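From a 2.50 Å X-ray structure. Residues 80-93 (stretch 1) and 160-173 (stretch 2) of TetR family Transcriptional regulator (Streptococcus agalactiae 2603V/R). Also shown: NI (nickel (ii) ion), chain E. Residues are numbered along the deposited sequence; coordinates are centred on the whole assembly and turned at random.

Stretch 1 (80-93) FEEYLVHILKHFEQ
Stretch 2 160-173: QKMTVEDLLKYYLT

How do the two backbones lie against each other? The first stretch is helical, and a second helix begins at V164 and runs through T173 and beyond. Their axes approach to 9.7 Å, and their N-to-C directions differ by 124°, so the packing is oblique and nearer antiparallel than parallel. The register is set where CA of L88 lies 6.1 Å from CA of V164. From there the second helix runs back along the first, so that L168 meets L84 and E81, while K161, ahead of the helix, lies near E92.

What fills the space between the helices? Apolar side chains do, with L168 as the knob: its side chain (chi1 t, chi2 p) sits in a hole formed by E81, L84, V85 and L88. CD1 of L168 comes to 3.2 Å from CD2 of L84, a tight approach for two methyl groups, while its CD2 lies 3.8 Å from CG2 of V85 and 3.6 Å from CB of E81. L84 (m, p) also reaches L172, CD2 to CD2 at 4.3 Å. One turn before L168, V164, with chi1 off-well at -34°, places CG2 3.6 Å from CG1 of V85 (t) and CB 4.0 Å from CB of L88. L88, with chi1 m and chi2 near 12°, also packs its CG 4.3 Å from CD2 of L167 and its CD2 4.2 Å from CB of L168.

Do polar groups tie the stretches together? No hydrogen bond crosses between them, and the charged side chains make van der Waals contacts only. E92 (p, t) lays OE2 3.2 Å from CG1 of V164, covering the valine's methyl. NZ of K161 ends 4.2 Å from CA of E92, and OE2 of E165 lies 4.1 Å from CG2 of V85.

What holds each backbone in shape, and where does the nickel sit? Mostly i to i+4 bonds run along both helices, such as V85 N to E81 O at 2.9 Å and L168 N to V164 O at 2.9 Å, with weak bonds, some of them i to i+3, at F91 and E92. K161, M162 (selenomethionine) and T163 are extended, with psi of 140° to 160°. T163 (p) is the N-cap: its OG1 accepts from D166 N at 3.0 Å, satisfying an amide in the first turn. On the first helix, H86 and H90, one turn apart, bind nickel through NE2 atoms 2.3 and 2.1 Å from NI respectively, with two further ligand atoms elsewhere in the structure; neither histidine touches the second stretch.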

ATOM      1  N   PHE A  80      26.398  -7.769  -2.495  1.00 87.46           N
ATOM      2  CA  PHE A  80      25.114  -7.193  -2.144  1.00 79.83           C
ATOM      3  C   PHE A  80      24.004  -7.628  -3.091  1.00 82.04           C
ATOM      4  O   PHE A  80      22.945  -8.041  -2.634  1.00 87.45           O
ATOM      5  CB  PHE A  80      25.182  -5.665  -2.088  1.00 77.49           C
ATOM      6  CG  PHE A  80      23.862  -5.013  -1.736  1.00 79.67           C
ATOM      7  CD1 PHE A  80      23.261  -5.250  -0.509  1.00 80.68           C
ATOM      8  CD2 PHE A  80      23.217  -4.181  -2.639  1.00 79.57           C
ATOM      9  CE1 PHE A  80      22.047  -4.663  -0.189  1.00 83.72           C
ATOM     10  CE2 PHE A  80      22.002  -3.586  -2.324  1.00 81.20           C
ATOM     11  CZ  PHE A  80      21.415  -3.824  -1.099  1.00 81.62           C
ATOM     12  N   GLU A  81      24.234  -7.535  -4.399  1.00 83.65           N
ATOM     13  CA  GLU A  81      23.179  -7.811  -5.385  1.00 91.79           C
ATOM     14  C   GLU A  81      22.931  -9.291  -5.688  1.00 94.67           C
ATOM     15  O   GLU A  81      21.863  -9.635  -6.203  1.00 95.91           O
ATOM     16  CB  GLU A  81      23.401  -7.036  -6.687  1.00101.45           C
ATOM     17  CG  GLU A  81      24.824  -7.105  -7.219  1.00112.79           C
ATOM     18  CD  GLU A  81      25.538  -5.769  -7.106  1.00116.48           C
ATOM     19  OE1 GLU A  81      26.652  -5.721  -6.531  1.00116.88           O
ATOM     20  OE2 GLU A  81      24.967  -4.766  -7.591  1.00115.74           O
ATOM     21  N   GLU A  82      23.898 -10.163  -5.386  1.00 91.22           N
ATOM     22  CA  GLU A  82      23.617 -11.601  -5.363  1.00 85.96           C
ATOM     23  C   GLU A  82      22.556 -11.870  -4.280  1.00 78.96           C
ATOM     24  O   GLU A  82      21.602 -12.627  -4.475  1.00 80.73           O
ATOM     25  CB  GLU A  82      24.886 -12.412  -5.086  1.00 89.23           C
ATOM     26  CG  GLU A  82      25.850 -12.509  -6.265  1.00 94.36           C
ATOM     27  CD  GLU A  82      27.064 -13.413  -6.003  1.00 98.34           C
ATOM     28  OE1 GLU A  82      27.926 -13.537  -6.905  1.00 97.57           O
ATOM     29  OE2 GLU A  82      27.159 -14.000  -4.906  1.00100.35           O
ATOM     30  N   TYR A  83      22.756 -11.227  -3.138  1.00 65.63           N
ATOM     31  CA  TYR A  83      21.852 -11.264  -2.001  1.00 64.58           C
ATOM     32  C   TYR A  83      20.428 -10.773  -2.359  1.00 70.36           C
ATOM     33  O   TYR A  83      19.419 -11.402  -2.020  1.00 72.95           O
ATOM     34  CB  TYR A  83      22.494 -10.384  -0.938  1.00 60.79           C
ATOM     35  CG  TYR A  83      21.861 -10.316   0.428  1.00 64.12           C
ATOM     36  CD1 TYR A  83      22.277 -11.160   1.448  1.00 59.71           C
ATOM     37  CD2 TYR A  83      20.892  -9.346   0.720  1.00 66.47           C
ATOM     38  CE1 TYR A  83      21.722 -11.060   2.713  1.00 68.33           C
ATOM     39  CE2 TYR A  83      20.338  -9.228   1.988  1.00 67.85           C
ATOM     40  CZ  TYR A  83      20.746 -10.092   2.980  1.00 72.02           C
ATOM     41  OH  TYR A  83      20.191  -9.986   4.239  1.00 72.03           O
ATOM     42  N   LEU A  84      20.357  -9.650  -3.057  1.00 71.34           N
ATOM     43  CA  LEU A  84      19.095  -9.157  -3.589  1.00 70.65           C
ATOM     44  C   LEU A  84      18.502 -10.191  -4.537  1.00 66.80           C
ATOM     45  O   LEU A  84      17.335 -10.507  -4.449  1.00 65.08           O
ATOM     46  CB  LEU A  84      19.292  -7.812  -4.326  1.00 73.10           C
ATOM     47  CG  LEU A  84      19.297  -6.528  -3.488  1.00 75.06           C
ATOM     48  CD1 LEU A  84      20.245  -6.660  -2.327  1.00 78.46           C
ATOM     49  CD2 LEU A  84      19.655  -5.295  -4.320  1.00 69.41           C
ATOM     50  N   VAL A  85      19.300 -10.697  -5.468  1.00 67.89           N
ATOM     51  CA  VAL A  85      18.785 -11.663  -6.432  1.00 75.00           C
ATOM     52  C   VAL A  85      18.171 -12.909  -5.763  1.00 79.08           C
ATOM     53  O   VAL A  85      17.106 -13.371  -6.177  1.00 78.58           O
ATOM     54  CB  VAL A  85      19.863 -12.092  -7.452  1.00 75.55           C
ATOM     55  CG1 VAL A  85      19.529 -13.450  -8.011  1.00 75.29           C
ATOM     56  CG2 VAL A  85      19.974 -11.072  -8.565  1.00 71.45           C
ATOM     57  N   HIS A  86      18.836 -13.444  -4.734  1.00 78.81           N
ATOM     58  CA  HIS A  86      18.349 -14.638  -4.025  1.00 72.80           C
ATOM     59  C   HIS A  86      16.989 -14.357  -3.377  1.00 72.06           C
ATOM     60  O   HIS A  86      16.079 -15.193  -3.425  1.00 67.42           O
ATOM     61  CB  HIS A  86      19.370 -15.086  -2.977  1.00 69.49           C
ATOM     62  CG  HIS A  86      18.855 -16.112  -2.004  1.00 78.16           C
ATOM     63  ND1 HIS A  86      18.673 -15.842  -0.661  1.00 79.18           N
ATOM     64  CD2 HIS A  86      18.506 -17.410  -2.173  1.00 78.79           C
ATOM     65  CE1 HIS A  86      18.230 -16.925  -0.049  1.00 74.51           C
ATOM     66  NE2 HIS A  86      18.115 -17.887  -0.945  1.00 79.16           N
ATOM     67  N   ILE A  87      16.862 -13.175  -2.775  1.00 69.48           N
ATOM     68  CA  ILE A  87      15.593 -12.756  -2.208  1.00 69.55           C
ATOM     69  C   ILE A  87      14.519 -12.754  -3.289  1.00 69.01           C
ATOM     70  O   ILE A  87      13.497 -13.421  -3.157  1.00 70.06           O
ATOM     71  CB  ILE A  87      15.693 -11.367  -1.564  1.00 69.46           C
ATOM     72  CG1 ILE A  87      16.846 -11.352  -0.561  1.00 66.97           C
ATOM     73  CG2 ILE A  87      14.394 -11.005  -0.902  1.00 69.05           C
ATOM     74  CD1 ILE A  87      16.798 -10.224   0.400  1.00 65.15           C
ATOM     75  N   LEU A  88      14.758 -12.019  -4.365  1.00 67.51           N
ATOM     76  CA  LEU A  88      13.822 -11.991  -5.478  1.00 68.43           C
ATOM     77  C   LEU A  88      13.574 -13.396  -6.034  1.00 72.81           C
ATOM     78  O   LEU A  88      12.488 -13.679  -6.535  1.00 75.19           O
ATOM     79  CB  LEU A  88      14.318 -11.055  -6.589  1.00 65.37           C
ATOM     80  CG  LEU A  88      13.971  -9.564  -6.567  1.00 73.63           C
ATOM     81  CD1 LEU A  88      13.371  -9.106  -5.230  1.00 69.80           C
ATOM     82  CD2 LEU A  88      15.203  -8.714  -6.938  1.00 76.55           C
ATOM     83  N   LYS A  89      14.580 -14.273  -5.963  1.00 75.93           N
ATOM     84  CA  LYS A  89      14.442 -15.621  -6.518  1.00 79.04           C
ATOM     85  C   LYS A  89      13.286 -16.331  -5.820  1.00 80.48           C
ATOM     86  O   LYS A  89      12.426 -16.927  -6.465  1.00 82.72           O
ATOM     87  CB  LYS A  89      15.735 -16.413  -6.360  1.00 84.05           C
ATOM     88  CG  LYS A  89      15.837 -17.641  -7.266  1.00 96.74           C
ATOM     89  CD  LYS A  89      17.304 -18.097  -7.468  1.00101.34           C
ATOM     90  CE  LYS A  89      17.927 -18.641  -6.180  1.00103.54           C
ATOM     91  NZ  LYS A  89      19.433 -18.687  -6.172  1.00102.90           N
ATOM     92  N   HIS A  90      13.260 -16.239  -4.493  1.00 76.67           N
ATOM     93  CA  HIS A  90      12.198 -16.841  -3.697  1.00 72.02           C
ATOM     94  C   HIS A  90      10.816 -16.316  -4.005  1.00 72.03           C
ATOM     95  O   HIS A  90       9.839 -17.056  -3.969  1.00 75.31           O
ATOM     96  CB  HIS A  90      12.491 -16.686  -2.218  1.00 70.04           C
ATOM     97  CG  HIS A  90      13.441 -17.711  -1.705  1.00 78.28           C
ATOM     98  ND1 HIS A  90      13.077 -18.667  -0.783  1.00 80.93           N
ATOM     99  CD2 HIS A  90      14.730 -17.964  -2.026  1.00 82.97           C
ATOM    100  CE1 HIS A  90      14.111 -19.447  -0.533  1.00 82.51           C
ATOM    101  NE2 HIS A  90      15.122 -19.051  -1.283  1.00 86.95           N
ATOM    102  N   PHE A  91      10.721 -15.036  -4.318  1.00 73.07           N
ATOM    103  CA  PHE A  91       9.416 -14.475  -4.579  1.00 73.50           C
ATOM    104  C   PHE A  91       8.835 -15.001  -5.893  1.00 74.65           C
ATOM    105  O   PHE A  91       7.632 -15.281  -5.966  1.00 82.29           O
ATOM    106  CB  PHE A  91       9.415 -12.932  -4.450  1.00 66.45           C
ATOM    107  CG  PHE A  91       9.308 -12.446  -3.009  1.00 61.45           C
ATOM    108  CD1 PHE A  91       8.067 -12.300  -2.398  1.00 61.29           C
ATOM    109  CD2 PHE A  91      10.445 -12.159  -2.262  1.00 61.53           C
ATOM    110  CE1 PHE A  91       7.957 -11.873  -1.065  1.00 61.08           C
ATOM    111  CE2 PHE A  91      10.348 -11.713  -0.936  1.00 63.03           C
ATOM    112  CZ  PHE A  91       9.096 -11.579  -0.333  1.00 62.12           C
ATOM    113  N   GLU A  92       9.678 -15.196  -6.904  1.00 69.84           N
ATOM    114  CA  GLU A  92       9.167 -15.523  -8.241  1.00 77.47           C
ATOM    115  C   GLU A  92       8.621 -16.954  -8.371  1.00 79.89           C
ATOM    116  O   GLU A  92       7.801 -17.228  -9.264  1.00 79.71           O
ATOM    117  CB  GLU A  92      10.185 -15.192  -9.356  1.00 85.32           C
ATOM    118  CG  GLU A  92      11.374 -16.148  -9.464  1.00 95.43           C
ATOM    119  CD  GLU A  92      12.144 -16.027 -10.785  1.00100.14           C
ATOM    120  OE1 GLU A  92      11.561 -15.564 -11.792  1.00101.95           O
ATOM    121  OE2 GLU A  92      13.336 -16.412 -10.812  1.00100.31           O
ATOM    122  N   GLN A  93       9.065 -17.847  -7.478  1.00 80.59           N
ATOM    123  CA  GLN A  93       8.537 -19.213  -7.402  1.00 84.76           C
ATOM    124  C   GLN A  93       7.503 -19.317  -6.292  1.00 86.06           C
ATOM    125  O   GLN A  93       6.822 -20.347  -6.159  1.00 92.44           O
ATOM    126  CB  GLN A  93       9.642 -20.247  -7.108  1.00 92.73           C
ATOM    127  CG  GLN A  93      11.067 -19.789  -7.285  1.00 94.62           C
ATOM    128  CD  GLN A  93      11.486 -19.814  -8.735  1.00102.48           C
ATOM    129  OE1 GLN A  93      10.750 -20.319  -9.592  1.00103.10           O
ATOM    130  NE2 GLN A  93      12.670 -19.266  -9.028  1.00106.20           N
ATOM    131  N   GLN A 160       3.642 -11.644 -17.309  1.00 93.81           N
ATOM    132  CA  GLN A 160       4.914 -11.817 -17.994  1.00 93.20           C
ATOM    133  C   GLN A 160       5.955 -10.994 -17.267  1.00 91.16           C
ATOM    134  O   GLN A 160       6.042  -9.787 -17.463  1.00 86.77           O
ATOM    135  CB  GLN A 160       4.813 -11.371 -19.448  1.00 94.41           C
ATOM    136  CG  GLN A 160       3.660 -12.003 -20.229  1.00 98.85           C
ATOM    137  CD  GLN A 160       3.666 -13.516 -20.178  1.00103.50           C
ATOM    138  OE1 GLN A 160       2.659 -14.162 -20.470  1.00105.27           O
ATOM    139  NE2 GLN A 160       4.805 -14.094 -19.804  1.00105.35           N
ATOM    140  N   LYS A 161       6.730 -11.646 -16.406  1.00 96.06           N
ATOM    141  CA  LYS A 161       7.645 -10.939 -15.515  1.00 97.77           C
ATOM    142  C   LYS A 161       9.085 -11.006 -15.998  1.00100.69           C
ATOM    143  O   LYS A 161       9.541 -12.042 -16.485  1.00105.64           O
ATOM    144  CB  LYS A 161       7.542 -11.487 -14.092  1.00 95.80           C
ATOM    145  CG  LYS A 161       6.755 -12.772 -14.008  1.00102.44           C
ATOM    146  CD  LYS A 161       6.877 -13.401 -12.635  1.00104.92           C
ATOM    147  CE  LYS A 161       6.093 -12.627 -11.602  1.00103.45           C
ATOM    148  NZ  LYS A 161       6.426 -13.109 -10.236  1.00103.67           N
HETATM  149  N   MSE A 162       9.793  -9.889 -15.873  1.00 97.68           N
HETATM  150  CA  MSE A 162      11.200  -9.851 -16.227  1.00 97.75           C
HETATM  151  C   MSE A 162      12.026 -10.793 -15.335  1.00 91.36           C
HETATM  152  O   MSE A 162      11.576 -11.205 -14.263  1.00 86.48           O
HETATM  153  CB  MSE A 162      11.724  -8.411 -16.186  1.00 99.80           C
HETATM  154  CG  MSE A 162      11.144  -7.559 -15.074  1.00 98.44           C
HETATM  155 SE   MSE A 162      11.536  -5.654 -15.255  0.60 89.84          SE
HETATM  156  CE  MSE A 162      10.307  -5.241 -16.710  1.00 68.76           C
ATOM    157  N   THR A 163      13.217 -11.159 -15.799  1.00 86.50           N
ATOM    158  CA  THR A 163      14.081 -12.034 -15.025  1.00 84.25           C
ATOM    159  C   THR A 163      14.429 -11.286 -13.763  1.00 80.37           C
ATOM    160  O   THR A 163      14.458 -10.059 -13.770  1.00 77.75           O
ATOM    161  CB  THR A 163      15.379 -12.356 -15.782  1.00 85.48           C
ATOM    162  OG1 THR A 163      16.200 -11.179 -15.834  1.00 90.19           O
ATOM    163  CG2 THR A 163      15.067 -12.828 -17.203  1.00 77.89           C
ATOM    164  N   VAL A 164      14.700 -12.000 -12.678  1.00 82.99           N
ATOM    165  CA  VAL A 164      14.964 -11.295 -11.431  1.00 84.63           C
ATOM    166  C   VAL A 164      16.095 -10.293 -11.618  1.00 86.25           C
ATOM    167  O   VAL A 164      16.063  -9.204 -11.039  1.00 90.65           O
ATOM    168  CB  VAL A 164      15.286 -12.235 -10.265  1.00 80.33           C
ATOM    169  CG1 VAL A 164      14.489 -13.501 -10.404  1.00 84.48           C
ATOM    170  CG2 VAL A 164      16.773 -12.519 -10.207  1.00 77.32           C
ATOM    171  N   GLU A 165      17.074 -10.653 -12.440  1.00 80.50           N
ATOM    172  CA  GLU A 165      18.224  -9.787 -12.671  1.00 83.68           C
ATOM    173  C   GLU A 165      17.863  -8.498 -13.440  1.00 78.23           C
ATOM    174  O   GLU A 165      18.339  -7.417 -13.102  1.00 71.86           O
ATOM    175  CB  GLU A 165      19.357 -10.560 -13.363  1.00 91.08           C
ATOM    176  CG  GLU A 165      18.919 -11.922 -13.883  1.00 97.45           C
ATOM    177  CD  GLU A 165      19.331 -13.062 -12.974  1.00 99.68           C
ATOM    178  OE1 GLU A 165      18.652 -14.110 -13.012  1.00 99.75           O
ATOM    179  OE2 GLU A 165      20.336 -12.911 -12.236  1.00100.27           O
ATOM    180  N   ASP A 166      17.030  -8.619 -14.468  1.00 79.09           N
ATOM    181  CA  ASP A 166      16.470  -7.440 -15.115  1.00 81.65           C
ATOM    182  C   ASP A 166      15.763  -6.498 -14.122  1.00 80.71           C
ATOM    183  O   ASP A 166      16.014  -5.300 -14.101  1.00 80.33           O
ATOM    184  CB  ASP A 166      15.518  -7.856 -16.237  1.00 87.73           C
ATOM    185  CG  ASP A 166      16.262  -8.291 -17.494  1.00 92.75           C
ATOM    186  OD1 ASP A 166      17.481  -8.034 -17.559  1.00 90.02           O
ATOM    187  OD2 ASP A 166      15.637  -8.875 -18.411  1.00 95.67           O
ATOM    188  N   LEU A 167      14.884  -7.035 -13.291  1.00 81.46           N
ATOM    189  CA  LEU A 167      14.172  -6.188 -12.344  1.00 81.18           C
ATOM    190  C   LEU A 167      15.125  -5.545 -11.335  1.00 81.71           C
ATOM    191  O   LEU A 167      14.977  -4.367 -10.985  1.00 82.37           O
ATOM    192  CB  LEU A 167      13.075  -6.971 -11.612  1.00 77.92           C
ATOM    193  CG  LEU A 167      12.230  -6.136 -10.639  1.00 76.74           C
ATOM    194  CD1 LEU A 167      10.833  -5.748 -11.217  1.00 63.07           C
ATOM    195  CD2 LEU A 167      12.108  -6.821  -9.287  1.00 76.02           C
ATOM    196  N   LEU A 168      16.091  -6.317 -10.849  1.00 79.87           N
ATOM    197  CA  LEU A 168      17.045  -5.776  -9.893  1.00 81.09           C
ATOM    198  C   LEU A 168      17.824  -4.635 -10.543  1.00 83.73           C
ATOM    199  O   LEU A 168      18.220  -3.666  -9.896  1.00 83.09           O
ATOM    200  CB  LEU A 168      18.018  -6.851  -9.434  1.00 81.35           C
ATOM    201  CG  LEU A 168      19.010  -6.274  -8.429  1.00 78.82           C
ATOM    202  CD1 LEU A 168      18.275  -5.823  -7.147  1.00 70.23           C
ATOM    203  CD2 LEU A 168      20.135  -7.263  -8.135  1.00 78.25           C
ATOM    204  N   LYS A 169      18.023  -4.767 -11.845  1.00 81.53           N
ATOM    205  CA  LYS A 169      18.763  -3.800 -12.629  1.00 82.43           C
ATOM    206  C   LYS A 169      17.973  -2.507 -12.775  1.00 80.89           C
ATOM    207  O   LYS A 169      18.423  -1.430 -12.363  1.00 80.16           O
ATOM    208  CB  LYS A 169      19.065  -4.404 -14.012  1.00 87.30           C
ATOM    209  CG  LYS A 169      19.483  -3.412 -15.087  1.00 92.56           C
ATOM    210  CD  LYS A 169      19.440  -4.048 -16.472  1.00 98.57           C
ATOM    211  CE  LYS A 169      20.036  -3.117 -17.528  1.00102.44           C
ATOM    212  NZ  LYS A 169      19.786  -3.606 -18.917  1.00103.04           N
ATOM    213  N   TYR A 170      16.800  -2.624 -13.386  1.00 83.26           N
ATOM    214  CA  TYR A 170      15.924  -1.485 -13.616  1.00 85.87           C
ATOM    215  C   TYR A 170      15.567  -0.767 -12.316  1.00 82.88           C
ATOM    216  O   TYR A 170      15.307   0.427 -12.311  1.00 89.53           O
ATOM    217  CB  TYR A 170      14.673  -1.919 -14.381  1.00 87.62           C
ATOM    218  CG  TYR A 170      15.009  -2.413 -15.763  1.00 92.60           C
ATOM    219  CD1 TYR A 170      15.893  -1.702 -16.566  1.00 97.13           C
ATOM    220  CD2 TYR A 170      14.458  -3.583 -16.269  1.00 94.50           C
ATOM    221  CE1 TYR A 170      16.224  -2.143 -17.845  1.00101.44           C
ATOM    222  CE2 TYR A 170      14.781  -4.038 -17.552  1.00 96.52           C
ATOM    223  CZ  TYR A 170      15.668  -3.309 -18.338  1.00101.21           C
ATOM    224  OH  TYR A 170      16.009  -3.732 -19.618  1.00102.36           O
ATOM    225  N   TYR A 171      15.593  -1.476 -11.205  1.00 75.78           N
ATOM    226  CA  TYR A 171      15.326  -0.819  -9.951  1.00 75.48           C
ATOM    227  C   TYR A 171      16.541  -0.027  -9.469  1.00 77.83           C
ATOM    228  O   TYR A 171      16.424   1.133  -9.054  1.00 81.19           O
ATOM    229  CB  TYR A 171      14.873  -1.825  -8.890  1.00 74.34           C
ATOM    230  CG  TYR A 171      14.854  -1.215  -7.509  1.00 71.79           C
ATOM    231  CD1 TYR A 171      13.793  -0.434  -7.085  1.00 67.02           C
ATOM    232  CD2 TYR A 171      15.930  -1.377  -6.652  1.00 75.73           C
ATOM    233  CE1 TYR A 171      13.794   0.152  -5.825  1.00 67.50           C
ATOM    234  CE2 TYR A 171      15.936  -0.804  -5.400  1.00 75.19           C
ATOM    235  CZ  TYR A 171      14.870  -0.044  -4.988  1.00 68.83           C
ATOM    236  OH  TYR A 171      14.909   0.512  -3.728  1.00 69.18           O
ATOM    237  N   LEU A 172      17.707  -0.658  -9.518  1.00 79.52           N
ATOM    238  CA  LEU A 172      18.938  -0.038  -9.044  1.00 76.28           C
ATOM    239  C   LEU A 172      19.304   1.203  -9.868  1.00 74.82           C
ATOM    240  O   LEU A 172      19.797   2.197  -9.329  1.00 68.59           O
ATOM    241  CB  LEU A 172      20.072  -1.059  -9.072  1.00 73.51           C
ATOM    242  CG  LEU A 172      20.610  -1.596  -7.737  1.00 76.25           C
ATOM    243  CD1 LEU A 172      19.753  -1.244  -6.487  1.00 43.19           C
ATOM    244  CD2 LEU A 172      20.874  -3.105  -7.818  1.00 71.55           C
ATOM    245  N   THR A 173      19.052   1.158 -11.174  1.00 74.72           N
ATOM    246  CA  THR A 173      19.337   2.320 -12.004  1.00 79.65           C
ATOM    247  C   THR A 173      18.325   3.429 -11.691  1.00 86.06           C
ATOM    248  O   THR A 173      18.670   4.615 -11.668  1.00 88.62           O
ATOM    249  CB  THR A 173      19.378   1.982 -13.522  1.00 87.75           C
ATOM    250  OG1 THR A 173      18.128   1.418 -13.923  1.00 95.03           O
ATOM    251  CG2 THR A 173      20.498   0.976 -13.833  1.00 83.50           C
TER
HETATM  252 NI    NI E 201      17.079 -19.898  -0.996  0.80 71.45          NI